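Side-chain contacts in cpftsy (Physcomitrella patens, PDB 4AK9), which probably binds and hydrolyses GTP as the chloroplast receptor of the signal recognition particle, taking part in delivering proteins to the thylakoid membrane: residues 119-122 with 128-131; 135-140 with 168-173; 139-142 with 146-149; 292-297 with 302-307. All coordinates share one frame; numbering follows the deposited sequence.

Contact 1 (119-122 with 128-131); sequences LMIV and GKTT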
loop_
_atom_site.group_PDB
_atom_site.type_symbol
_atom_site.label_atom_id
_atom_site.label_comp_id
_atom_site.label_asym_id
_atom_site.label_seq_id
_atom_site.Cartn_x
_atom_site.Cartn_y
_atom_site.Cartn_z
ATOM N N LEU A 119 -21.176 -9.294 -20.998
ATOM C CA LEU A 119 -20.082 -8.880 -20.100
ATOM C C LEU A 119 -20.631 -8.904 -18.679
ATOM O O LEU A 119 -21.635 -8.230 -18.376
ATOM C CB LEU A 119 -19.637 -7.453 -20.457
ATOM C CG LEU A 119 -18.572 -7.150 -21.507
ATOM C CD1 LEU A 119 -18.683 -8.038 -22.701
ATOM C CD2 LEU A 119 -18.647 -5.699 -21.931
ATOM N N MET A 120 -20.010 -9.678 -17.791
ATOM C CA MET A 120 -20.392 -9.641 -16.389
ATOM C C MET A 120 -19.438 -8.724 -15.618
ATOM O O MET A 120 -18.226 -8.804 -15.784
ATOM C CB MET A 120 -20.395 -11.038 -15.766
ATOM C CG MET A 120 -21.506 -11.929 -16.289
ATOM S SD MET A 120 -21.279 -13.618 -15.664
ATOM C CE MET A 120 -21.810 -13.508 -13.961
ATOM N N ILE A 121 -19.998 -7.821 -14.829
ATOM C CA ILE A 121 -19.194 -6.884 -14.045
ATOM C C ILE A 121 -19.244 -7.389 -12.608
ATOM O O ILE A 121 -20.333 -7.592 -12.023
ATOM C CB ILE A 121 -19.775 -5.457 -14.103
ATOM C CG1 ILE A 121 -19.853 -4.922 -15.536
ATOM C CG2 ILE A 121 -19.069 -4.502 -13.102
ATOM C CD1 ILE A 121 -18.708 -5.232 -16.463
ATOM N N VAL A 122 -18.078 -7.649 -12.013
ATOM C CA VAL A 122 -18.066 -8.165 -10.644
ATOM C C VAL A 122 -17.180 -7.314 -9.725
ATOM O O VAL A 122 -16.400 -6.482 -10.201
ATOM C CB VAL A 122 -17.555 -9.635 -10.590
ATOM C CG1 VAL A 122 -18.453 -10.536 -11.466
ATOM C CG2 VAL A 122 -16.128 -9.698 -11.105
ATOM N N GLY A 128 -19.416 1.517 -7.235
ATOM C CA GLY A 128 -18.333 1.607 -8.194
ATOM C C GLY A 128 -18.654 0.774 -9.419
ATOM O O GLY A 128 -18.402 1.208 -10.563
ATOM N N LYS A 129 -19.189 -0.422 -9.171
ATOM C CA LYS A 129 -19.630 -1.323 -10.230
ATOM C C LYS A 129 -20.726 -0.677 -11.066
ATOM O O LYS A 129 -20.677 -0.718 -12.301
ATOM C CB LYS A 129 -20.150 -2.650 -9.658
ATOM C CG LYS A 129 -19.103 -3.549 -9.069
ATOM C CD LYS A 129 -19.670 -4.975 -8.783
ATOM C CE LYS A 129 -20.765 -4.980 -7.732
ATOM N NZ LYS A 129 -20.934 -6.375 -7.169
ATOM N N THR A 130 -21.694 -0.066 -10.394
ATOM C CA THR A 130 -22.821 0.583 -11.081
ATOM C C THR A 130 -22.337 1.712 -11.986
ATOM O O THR A 130 -22.694 1.791 -13.170
ATOM C CB THR A 130 -23.851 1.132 -10.073
ATOM O OG1 THR A 130 -24.337 0.049 -9.267
ATOM C CG2 THR A 130 -25.012 1.747 -10.815
ATOM N N THR A 131 -21.493 2.578 -11.436
ATOM C CA THR A 131 -20.936 3.675 -12.198
ATOM C C THR A 131 -20.134 3.166 -13.377
ATOM O O THR A 131 -20.271 3.667 -14.490
ATOM C CB THR A 131 -20.013 4.529 -11.282
ATOM O OG1 THR A 131 -20.817 5.177 -10.294
ATOM C CG2 THR A 131 -19.289 5.569 -12.089
#
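The ammonium nitrogen NZ of Lys129, whose side chain lies against Ile121 and Val122, is gripped by two backbone carbonyls, those of Gly123, next after 119-122, and of Thr207, in the loop after strand 202-205. Below that polar end the aliphatic chain does the touching. Its CD sits 3.5 Å from Val122 C, almost straight above the flat carbonyl group. Earlier on the chain, Lys129 CB and Ile121 CG2 meet loosely at 4.1 Å as the two side chains pass in opposite directions. A single bend at chi3 (-64°) turns CE and NZ out of the otherwise extended chain and up to the carbonyls. Strand, loop and helix with a lysine at this place fit the Walker A P-loop expected of an SRP-type GTPase. With an alanine here, the carbonyls of Gly123 and Thr207 would probably lose their shared donor, and a gap is likely beside the Val122 peptide. Thr207 is itself tied to the strand, its OG1 hydrogen-bonded to Ile121 O. Between 119-122 and 128-131 themselves there is only van der Waals contact; the polar link from helix to strand is made at Gly123 O, which implies a lysine supported along its methylenes and fixed at its tip by backbone oxygens.

Contact 2 (135-140 with 168-173); sequences KLANRF and QRTGSE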
loop_
_atom_site.group_PDB
_atom_site.type_symbol
_atom_site.label_atom_id
_atom_site.label_comp_id
_atom_site.label_asym_id
_atom_site.label_seq_id
_atom_site.Cartn_x
_atom_site.Cartn_y
_atom_site.Cartn_z
ATOM N N LYS A 135 -20.646 3.880 -17.436
ATOM C CA LYS A 135 -19.669 4.469 -18.325
ATOM C C LYS A 135 -19.269 3.521 -19.438
ATOM O O LYS A 135 -18.895 3.986 -20.532
ATOM C CB LYS A 135 -18.430 4.925 -17.544
ATOM C CG LYS A 135 -18.734 5.989 -16.477
ATOM C CD LYS A 135 -17.417 6.593 -15.937
ATOM C CE LYS A 135 -17.668 7.364 -14.665
ATOM N NZ LYS A 135 -16.456 8.231 -14.280
ATOM N N LEU A 136 -19.321 2.206 -19.185
ATOM C CA LEU A 136 -19.105 1.258 -20.290
ATOM C C LEU A 136 -20.219 1.395 -21.334
ATOM O O LEU A 136 -19.964 1.402 -22.548
ATOM C CB LEU A 136 -19.065 -0.198 -19.794
ATOM C CG LEU A 136 -17.758 -0.635 -19.157
ATOM C CD1 LEU A 136 -17.917 -2.026 -18.520
ATOM C CD2 LEU A 136 -16.661 -0.621 -20.239
ATOM N N ALA A 137 -21.446 1.436 -20.852
ATOM C CA ALA A 137 -22.614 1.582 -21.724
ATOM C C ALA A 137 -22.484 2.790 -22.634
ATOM O O ALA A 137 -22.782 2.718 -23.829
ATOM C CB ALA A 137 -23.846 1.716 -20.903
ATOM N N ASN A 138 -22.019 3.895 -22.057
ATOM C CA ASN A 138 -21.872 5.137 -22.786
ATOM C C ASN A 138 -20.860 4.990 -23.917
ATOM O O ASN A 138 -21.036 5.543 -25.008
ATOM C CB ASN A 138 -21.463 6.253 -21.822
ATOM C CG ASN A 138 -21.046 7.527 -22.542
ATOM O OD1 ASN A 138 -21.890 8.296 -23.003
ATOM N ND2 ASN A 138 -19.732 7.754 -22.643
ATOM N N ARG A 139 -19.794 4.229 -23.671
ATOM C CA ARG A 139 -18.838 3.927 -24.742
ATOM C C ARG A 139 -19.455 3.125 -25.883
ATOM O O ARG A 139 -19.185 3.394 -27.055
ATOM C CB ARG A 139 -17.603 3.177 -24.204
ATOM C CG ARG A 139 -16.699 4.041 -23.372
ATOM C CD ARG A 139 -15.426 3.285 -22.970
ATOM N NE ARG A 139 -14.591 2.982 -24.125
ATOM C CZ ARG A 139 -13.755 3.843 -24.702
ATOM N NH1 ARG A 139 -13.627 5.084 -24.240
ATOM N NH2 ARG A 139 -13.034 3.446 -25.742
ATOM N N PHE A 140 -20.254 2.119 -25.552
ATOM C CA PHE A 140 -20.887 1.311 -26.587
ATOM C C PHE A 140 -21.890 2.120 -27.400
ATOM O O PHE A 140 -21.944 2.009 -28.634
ATOM C CB PHE A 140 -21.576 0.100 -25.967
ATOM C CG PHE A 140 -20.625 -0.978 -25.533
ATOM C CD1 PHE A 140 -19.851 -1.643 -26.471
ATOM C CD2 PHE A 140 -20.532 -1.344 -24.206
ATOM C CE1 PHE A 140 -18.968 -2.641 -26.073
ATOM C CE2 PHE A 140 -19.661 -2.346 -23.798
ATOM C CZ PHE A 140 -18.883 -2.995 -24.725
ATOM N N GLN A 168 -30.979 5.180 -18.650
ATOM C CA GLN A 168 -31.610 6.391 -19.201
ATOM C C GLN A 168 -30.630 7.385 -19.793
ATOM O O GLN A 168 -30.808 7.836 -20.936
ATOM C CB GLN A 168 -32.463 7.087 -18.138
ATOM C CG GLN A 168 -33.762 6.361 -17.860
ATOM C CD GLN A 168 -34.708 6.402 -19.063
ATOM O OE1 GLN A 168 -35.141 7.476 -19.490
ATOM N NE2 GLN A 168 -35.022 5.223 -19.616
ATOM N N ARG A 169 -29.594 7.728 -19.034
ATOM C CA ARG A 169 -28.579 8.653 -19.517
ATOM C C ARG A 169 -27.911 8.152 -20.791
ATOM O O ARG A 169 -27.520 8.948 -21.673
ATOM C CB ARG A 169 -27.525 8.862 -18.422
ATOM C CG ARG A 169 -26.391 9.792 -18.790
ATOM C CD ARG A 169 -25.578 10.144 -17.541
ATOM N NE ARG A 169 -26.476 10.484 -16.438
ATOM C CZ ARG A 169 -26.391 9.996 -15.205
ATOM N NH1 ARG A 169 -25.408 9.160 -14.865
ATOM N NH2 ARG A 169 -27.278 10.369 -14.297
ATOM N N THR A 170 -27.782 6.831 -20.902
ATOM C CA THR A 170 -27.027 6.297 -22.023
ATOM C C THR A 170 -27.909 5.804 -23.138
ATOM O O THR A 170 -27.402 5.446 -24.204
ATOM C CB THR A 170 -26.098 5.142 -21.607
ATOM O OG1 THR A 170 -26.884 4.106 -20.998
ATOM C CG2 THR A 170 -25.034 5.637 -20.645
ATOM N N GLY A 171 -29.214 5.764 -22.914
ATOM C CA GLY A 171 -30.106 5.285 -23.959
ATOM C C GLY A 171 -30.053 3.772 -24.104
ATOM O O GLY A 171 -30.286 3.231 -25.184
ATOM N N SER A 172 -29.724 3.091 -23.011
ATOM C CA SER A 172 -29.692 1.628 -22.986
ATOM C C SER A 172 -30.998 1.120 -22.429
ATOM O O SER A 172 -31.639 1.806 -21.623
ATOM C CB SER A 172 -28.552 1.139 -22.080
ATOM O OG SER A 172 -27.309 1.675 -22.511
ATOM N N GLU A 173 -31.386 -0.089 -22.833
ATOM C CA GLU A 173 -32.529 -0.767 -22.215
ATOM C C GLU A 173 -32.058 -1.477 -20.959
ATOM O O GLU A 173 -30.849 -1.688 -20.782
ATOM C CB GLU A 173 -33.150 -1.779 -23.189
ATOM C CG GLU A 173 -33.564 -1.165 -24.532
ATOM C CD GLU A 173 -34.705 -0.156 -24.392
ATOM O OE1 GLU A 173 -35.755 -0.526 -23.808
ATOM O OE2 GLU A 173 -34.547 1.004 -24.859
#
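Asn138 meets Thr170 through CB, and its flat carboxamide takes no part: neither the faces nor the edges of the amide have an atom of 168-173 within 4.2 Å. With CG anti to the backbone N (chi1 170°), the amide is carried to Asp302, whose OD1 accepts a bond from ND2. The ring of Phe140 is likewise spent elsewhere, against Leu109, Val145, Val202 and Leu204. What remains between the segments is small. Thr170 CG2 lies 3.8 Å from Asn138 CB and equally near the Asn138 backbone N. Beside it the methyl of Ala137 faces two hydroxyls, CB standing 3.8 Å from Ser172 OG and marginally farther from Thr170 OG1. Those hydroxyls are coupled, Ser172 OG donating to Thr170 OG1 at 2.9 Å. Thr170 OG1 in turn reaches back to the carbonyls of Trp166 and Ala167. The C-terminal end of helix 158-170 is a Schellman motif: Gly171, with phi at 75°, is its C-prime residue, Ser172 N returns to Ala167 O, and the bond from Gly171 N to Gln168 O is weak. That reversal is what puts Ser172 on the same side as Thr170, so that both hydroxyls border helix 126-142, the helix that follows the probable P-loop. Met149 of the central sheet touches both Ala137 and Thr170, placing the two helices side by side on one face of the sheet.

Contact 3 (139-142 with 146-149); sequences RFKK and KVLM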
loop_
_atom_site.group_PDB
_atom_site.type_symbol
_atom_site.label_atom_id
_atom_site.label_comp_id
_atom_site.label_asym_id
_atom_site.label_seq_id
_atom_site.Cartn_x
_atom_site.Cartn_y
_atom_site.Cartn_z
ATOM N N ARG A 139 -19.794 4.229 -23.671
ATOM C CA ARG A 139 -18.838 3.927 -24.742
ATOM C C ARG A 139 -19.455 3.125 -25.883
ATOM O O ARG A 139 -19.185 3.394 -27.055
ATOM C CB ARG A 139 -17.603 3.177 -24.204
ATOM C CG ARG A 139 -16.699 4.041 -23.372
ATOM C CD ARG A 139 -15.426 3.285 -22.970
ATOM N NE ARG A 139 -14.591 2.982 -24.125
ATOM C CZ ARG A 139 -13.755 3.843 -24.702
ATOM N NH1 ARG A 139 -13.627 5.084 -24.240
ATOM N NH2 ARG A 139 -13.034 3.446 -25.742
ATOM N N PHE A 140 -20.254 2.119 -25.552
ATOM C CA PHE A 140 -20.887 1.311 -26.587
ATOM C C PHE A 140 -21.890 2.120 -27.400
ATOM O O PHE A 140 -21.944 2.009 -28.634
ATOM C CB PHE A 140 -21.576 0.100 -25.967
ATOM C CG PHE A 140 -20.625 -0.978 -25.533
ATOM C CD1 PHE A 140 -19.851 -1.643 -26.471
ATOM C CD2 PHE A 140 -20.532 -1.344 -24.206
ATOM C CE1 PHE A 140 -18.968 -2.641 -26.073
ATOM C CE2 PHE A 140 -19.661 -2.346 -23.798
ATOM C CZ PHE A 140 -18.883 -2.995 -24.725
ATOM N N LYS A 141 -22.685 2.917 -26.701
ATOM C CA LYS A 141 -23.701 3.776 -27.341
ATOM C C LYS A 141 -23.087 4.768 -28.317
ATOM O O LYS A 141 -23.623 4.999 -29.393
ATOM C CB LYS A 141 -24.520 4.510 -26.279
ATOM C CG LYS A 141 -25.427 3.554 -25.495
ATOM C CD LYS A 141 -26.310 2.750 -26.464
ATOM C CE LYS A 141 -27.321 1.863 -25.738
ATOM N NZ LYS A 141 -28.149 1.039 -26.693
ATOM N N LYS A 142 -21.934 5.319 -27.954
ATOM C CA LYS A 142 -21.239 6.260 -28.817
ATOM C C LYS A 142 -20.742 5.595 -30.093
ATOM O O LYS A 142 -20.491 6.263 -31.091
ATOM C CB LYS A 142 -20.076 6.916 -28.063
ATOM C CG LYS A 142 -20.500 8.121 -27.232
ATOM C CD LYS A 142 -19.484 8.426 -26.147
ATOM C CE LYS A 142 -18.063 8.545 -26.710
ATOM N NZ LYS A 142 -17.017 7.907 -25.820
ATOM N N LYS A 146 -25.949 -1.505 -29.716
ATOM C CA LYS A 146 -27.210 -1.617 -28.983
ATOM C C LYS A 146 -27.040 -2.394 -27.655
ATOM O O LYS A 146 -26.764 -3.607 -27.654
ATOM C CB LYS A 146 -28.239 -2.303 -29.876
ATOM C CG LYS A 146 -29.603 -2.514 -29.259
ATOM C CD LYS A 146 -30.543 -3.106 -30.311
ATOM C CE LYS A 146 -31.933 -3.380 -29.740
ATOM N NZ LYS A 146 -32.672 -4.334 -30.631
ATOM N N VAL A 147 -27.247 -1.700 -26.534
ATOM C CA VAL A 147 -26.889 -2.218 -25.212
ATOM C C VAL A 147 -28.102 -2.547 -24.360
ATOM O O VAL A 147 -29.064 -1.767 -24.311
ATOM C CB VAL A 147 -26.063 -1.168 -24.402
ATOM C CG1 VAL A 147 -25.772 -1.670 -22.996
ATOM C CG2 VAL A 147 -24.785 -0.819 -25.138
ATOM N N LEU A 148 -28.053 -3.697 -23.685
ATOM C CA LEU A 148 -29.049 -4.052 -22.682
ATOM C C LEU A 148 -28.381 -4.224 -21.322
ATOM O O LEU A 148 -27.410 -4.966 -21.201
ATOM C CB LEU A 148 -29.763 -5.356 -23.060
ATOM C CG LEU A 148 -30.720 -5.930 -22.010
ATOM C CD1 LEU A 148 -31.944 -5.027 -21.878
ATOM C CD2 LEU A 148 -31.169 -7.381 -22.352
ATOM N N MET A 149 -28.910 -3.561 -20.298
ATOM C CA MET A 149 -28.358 -3.710 -18.955
ATOM C C MET A 149 -29.156 -4.711 -18.154
ATOM O O MET A 149 -30.376 -4.818 -18.311
ATOM C CB MET A 149 -28.319 -2.359 -18.223
ATOM C CG MET A 149 -27.410 -1.340 -18.859
ATOM S SD MET A 149 -27.497 0.209 -17.923
ATOM C CE MET A 149 -26.378 1.231 -18.811
#
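Phe140 and Val147 meet where a beta-alpha-beta crossover re-enters the sheet: strand 117-123 leads into helix 126-142, and the chain comes back as strand 147-150, with strand 202-205 lying between the two parallel strands. The tight part is apolar. Val147 CG2 presses to 3.4 Å from Phe140 CB, the side chains crossing at about a right angle, and the same methyl stands obliquely to the ring. Val147 CG1 is turned to the far side from its own backbone N (chi1 176°), which leaves CG2 as the branch presented to the helix. On the interior side, Leu204 of strand 202-205 touches both residues and closes the packing. Lys141 lies across the start of the strand with its methylenes. Bent once at chi2 (-54°) and extended thereafter, it brings CE to 3.5 Å from Val147 CB, while its CD stays farther off, 4.1 Å from Val147 CG2. Its NZ stands 2.9 Å from Val147 N, but both atoms are donors, so this is no hydrogen bond and the exact placing of the ammonium group is doubtful. Toward solvent the contact thins out. Lys146, partly exposed, lies at the margin, its CB directed away from the helix. The Lys146 side chain runs fully extended to the other side of the strand, where it makes a cation-pi contact with Phe200 and NZ is hydrogen-bonded to Glu198 O.

Contact 4 (292-297 with 302-307); sequences VKFVGV and DDLQPF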
loop_
_atom_site.group_PDB
_atom_site.type_symbol
_atom_site.label_atom_id
_atom_site.label_comp_id
_atom_site.label_asym_id
_atom_site.label_seq_id
_atom_site.Cartn_x
_atom_site.Cartn_y
_atom_site.Cartn_z
ATOM N N VAL A 292 -5.235 -5.328 -17.120
ATOM C CA VAL A 292 -6.109 -4.196 -16.797
ATOM C C VAL A 292 -6.686 -3.737 -18.145
ATOM O O VAL A 292 -5.928 -3.510 -19.104
ATOM C CB VAL A 292 -5.309 -3.050 -16.128
ATOM C CG1 VAL A 292 -6.159 -1.759 -16.109
ATOM C CG2 VAL A 292 -4.898 -3.446 -14.698
ATOM N N LYS A 293 -8.017 -3.638 -18.244
ATOM C CA LYS A 293 -8.654 -3.321 -19.515
ATOM C C LYS A 293 -9.147 -1.870 -19.602
ATOM O O LYS A 293 -9.162 -1.286 -20.701
ATOM C CB LYS A 293 -9.808 -4.308 -19.801
ATOM C CG LYS A 293 -9.304 -5.759 -20.017
ATOM C CD LYS A 293 -10.273 -6.646 -20.830
ATOM C CE LYS A 293 -9.471 -7.894 -21.300
ATOM N NZ LYS A 293 -10.210 -8.767 -22.251
ATOM N N PHE A 294 -9.541 -1.309 -18.459
ATOM C CA PHE A 294 -9.927 0.117 -18.351
ATOM C C PHE A 294 -9.361 0.741 -17.074
ATOM O O PHE A 294 -9.207 0.047 -16.039
ATOM C CB PHE A 294 -11.453 0.254 -18.322
ATOM C CG PHE A 294 -12.113 -0.200 -19.596
ATOM C CD1 PHE A 294 -12.478 -1.536 -19.768
ATOM C CD2 PHE A 294 -12.351 0.696 -20.617
ATOM C CE1 PHE A 294 -13.082 -1.958 -20.957
ATOM C CE2 PHE A 294 -12.954 0.274 -21.830
ATOM C CZ PHE A 294 -13.313 -1.063 -21.982
ATOM N N VAL A 295 -9.071 2.043 -17.126
ATOM C CA VAL A 295 -8.793 2.806 -15.907
ATOM C C VAL A 295 -9.766 3.992 -15.787
ATOM O O VAL A 295 -10.041 4.665 -16.779
ATOM C CB VAL A 295 -7.356 3.331 -15.894
ATOM C CG1 VAL A 295 -6.384 2.165 -15.700
ATOM C CG2 VAL A 295 -7.037 4.051 -17.215
ATOM N N GLY A 296 -10.292 4.200 -14.589
ATOM C CA GLY A 296 -11.163 5.326 -14.305
ATOM C C GLY A 296 -10.300 6.462 -13.826
ATOM O O GLY A 296 -9.608 6.339 -12.800
ATOM N N VAL A 297 -10.323 7.567 -14.558
ATOM C CA VAL A 297 -9.401 8.671 -14.245
ATOM C C VAL A 297 -10.101 9.993 -13.962
ATOM O O VAL A 297 -9.478 11.055 -14.018
ATOM C CB VAL A 297 -8.362 8.876 -15.345
ATOM C CG1 VAL A 297 -7.417 7.689 -15.389
ATOM C CG2 VAL A 297 -9.042 9.098 -16.722
ATOM N N ASP A 302 -17.079 10.316 -19.492
ATOM C CA ASP A 302 -16.104 9.846 -20.471
ATOM C C ASP A 302 -14.743 9.542 -19.819
ATOM O O ASP A 302 -13.742 9.299 -20.502
ATOM C CB ASP A 302 -15.965 10.859 -21.614
ATOM C CG ASP A 302 -17.229 10.945 -22.484
ATOM O OD1 ASP A 302 -17.708 9.889 -22.961
ATOM O OD2 ASP A 302 -17.748 12.069 -22.679
ATOM N N ASP A 303 -14.710 9.547 -18.497
ATOM C CA ASP A 303 -13.435 9.386 -17.798
ATOM C C ASP A 303 -13.017 7.926 -17.560
ATOM O O ASP A 303 -12.051 7.658 -16.851
ATOM C CB ASP A 303 -13.438 10.180 -16.496
ATOM C CG ASP A 303 -13.364 11.688 -16.743
ATOM O OD1 ASP A 303 -12.889 12.076 -17.841
ATOM O OD2 ASP A 303 -13.769 12.465 -15.847
ATOM N N LEU A 304 -13.747 6.993 -18.153
ATOM C CA LEU A 304 -13.355 5.583 -18.138
ATOM C C LEU A 304 -12.627 5.318 -19.439
ATOM O O LEU A 304 -13.209 5.394 -20.529
ATOM C CB LEU A 304 -14.583 4.679 -18.040
ATOM C CG LEU A 304 -14.262 3.190 -17.918
ATOM C CD1 LEU A 304 -13.684 2.884 -16.513
ATOM C CD2 LEU A 304 -15.534 2.390 -18.191
ATOM N N GLN A 305 -11.333 5.054 -19.346
ATOM C CA GLN A 305 -10.511 4.977 -20.552
ATOM C C GLN A 305 -9.975 3.570 -20.744
ATOM O O GLN A 305 -9.646 2.893 -19.766
ATOM C CB GLN A 305 -9.346 5.964 -20.458
ATOM C CG GLN A 305 -9.802 7.426 -20.577
ATOM C CD GLN A 305 -10.406 7.693 -21.944
ATOM O OE1 GLN A 305 -9.832 7.299 -22.971
ATOM N NE2 GLN A 305 -11.566 8.344 -21.975
ATOM N N PRO A 306 -9.872 3.134 -22.010
ATOM C CA PRO A 306 -9.294 1.823 -22.298
ATOM C C PRO A 306 -7.809 1.876 -21.949
ATOM O O PRO A 306 -7.168 2.912 -22.142
ATOM C CB PRO A 306 -9.504 1.659 -23.806
ATOM C CG PRO A 306 -9.652 3.090 -24.325
ATOM C CD PRO A 306 -10.357 3.826 -23.225
ATOM N N PHE A 307 -7.272 0.785 -21.408
ATOM C CA PHE A 307 -5.896 0.799 -20.970
ATOM C C PHE A 307 -4.915 0.559 -22.121
ATOM O O PHE A 307 -5.138 -0.281 -22.993
ATOM C CB PHE A 307 -5.682 -0.254 -19.873
ATOM C CG PHE A 307 -4.317 -0.198 -19.257
ATOM C CD1 PHE A 307 -3.998 0.795 -18.357
ATOM C CD2 PHE A 307 -3.354 -1.147 -19.592
ATOM C CE1 PHE A 307 -2.715 0.866 -17.783
ATOM C CE2 PHE A 307 -2.096 -1.095 -19.016
ATOM C CZ PHE A 307 -1.779 -0.084 -18.120
#
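A beta hairpin ends the central sheet here: strand 292-296 pairs antiparallel with the short edge strand 304-306, their axes 4.6 Å apart at closest. Val295 and Gln305 form the hydrogen-bonded pair; Gln305 N to Val295 O is nearly straight at the hydrogen (177°), and Val295 N gives the shorter return bond, 2.8 Å to Gln305 O. The ladder continues at its ends with Val297 N to Asp303 O and Phe307 N to Lys293 O, both 2.9 Å, the Phe307 donor lying well above the carbonyl plane. Side chains finish the fit. A chi1 of -174° swings the Phe307 ring away from its own N and against the valines: Val292 CB lies over one ring face while Val295 CG1 approaches CD1 of Phe307 obliquely at 3.8 Å. Cutting Phe307 back to an alanine is likely to deprive Val292 and Val295 of their shared partner and open a gap beside both valines. Phe294 packs its CB on Leu304 CD1 at 3.9 Å, and Leu304 lies on the face where Gly296 has no side chain. Beyond the strands, Gln305 NE2 bonds Asp302 O in the plane of its own amide, which ties the side chain back to its own segment. The hairpin is sandwiched between helices: Phe294 and Leu304 rest on Leu136 of helix 126-142, whereas Val295, Val297 and Gln305 meet Leu18 and Leu19 of helix 16-22, and strand 266-270 flanks strand 292-296 in parallel.

Overall arrangement
Contacts 1 and 4 are buried, whereas contacts 2 and 3 are only partly so and have solvent-facing residues at their margins. Helix 126-142 serves the first three: its N-terminal part in contact 1, its later turns in contacts 2 and 3, which share Arg139 and Phe140 and have centres about 5 Å apart. Contact 4, at the sheet's other edge on strand 304-306, is the one held by backbone bonds across its segments; the others meet by packing, and several of their polar ends, such as Lys129 NZ and Asn138 ND2, are bonded outside the contact. The helix also reaches contact 4, Arg139 NH1 packing against Pro306 CD. Leu119 against Phe140 joins contact 1 to contacts 2 and 3.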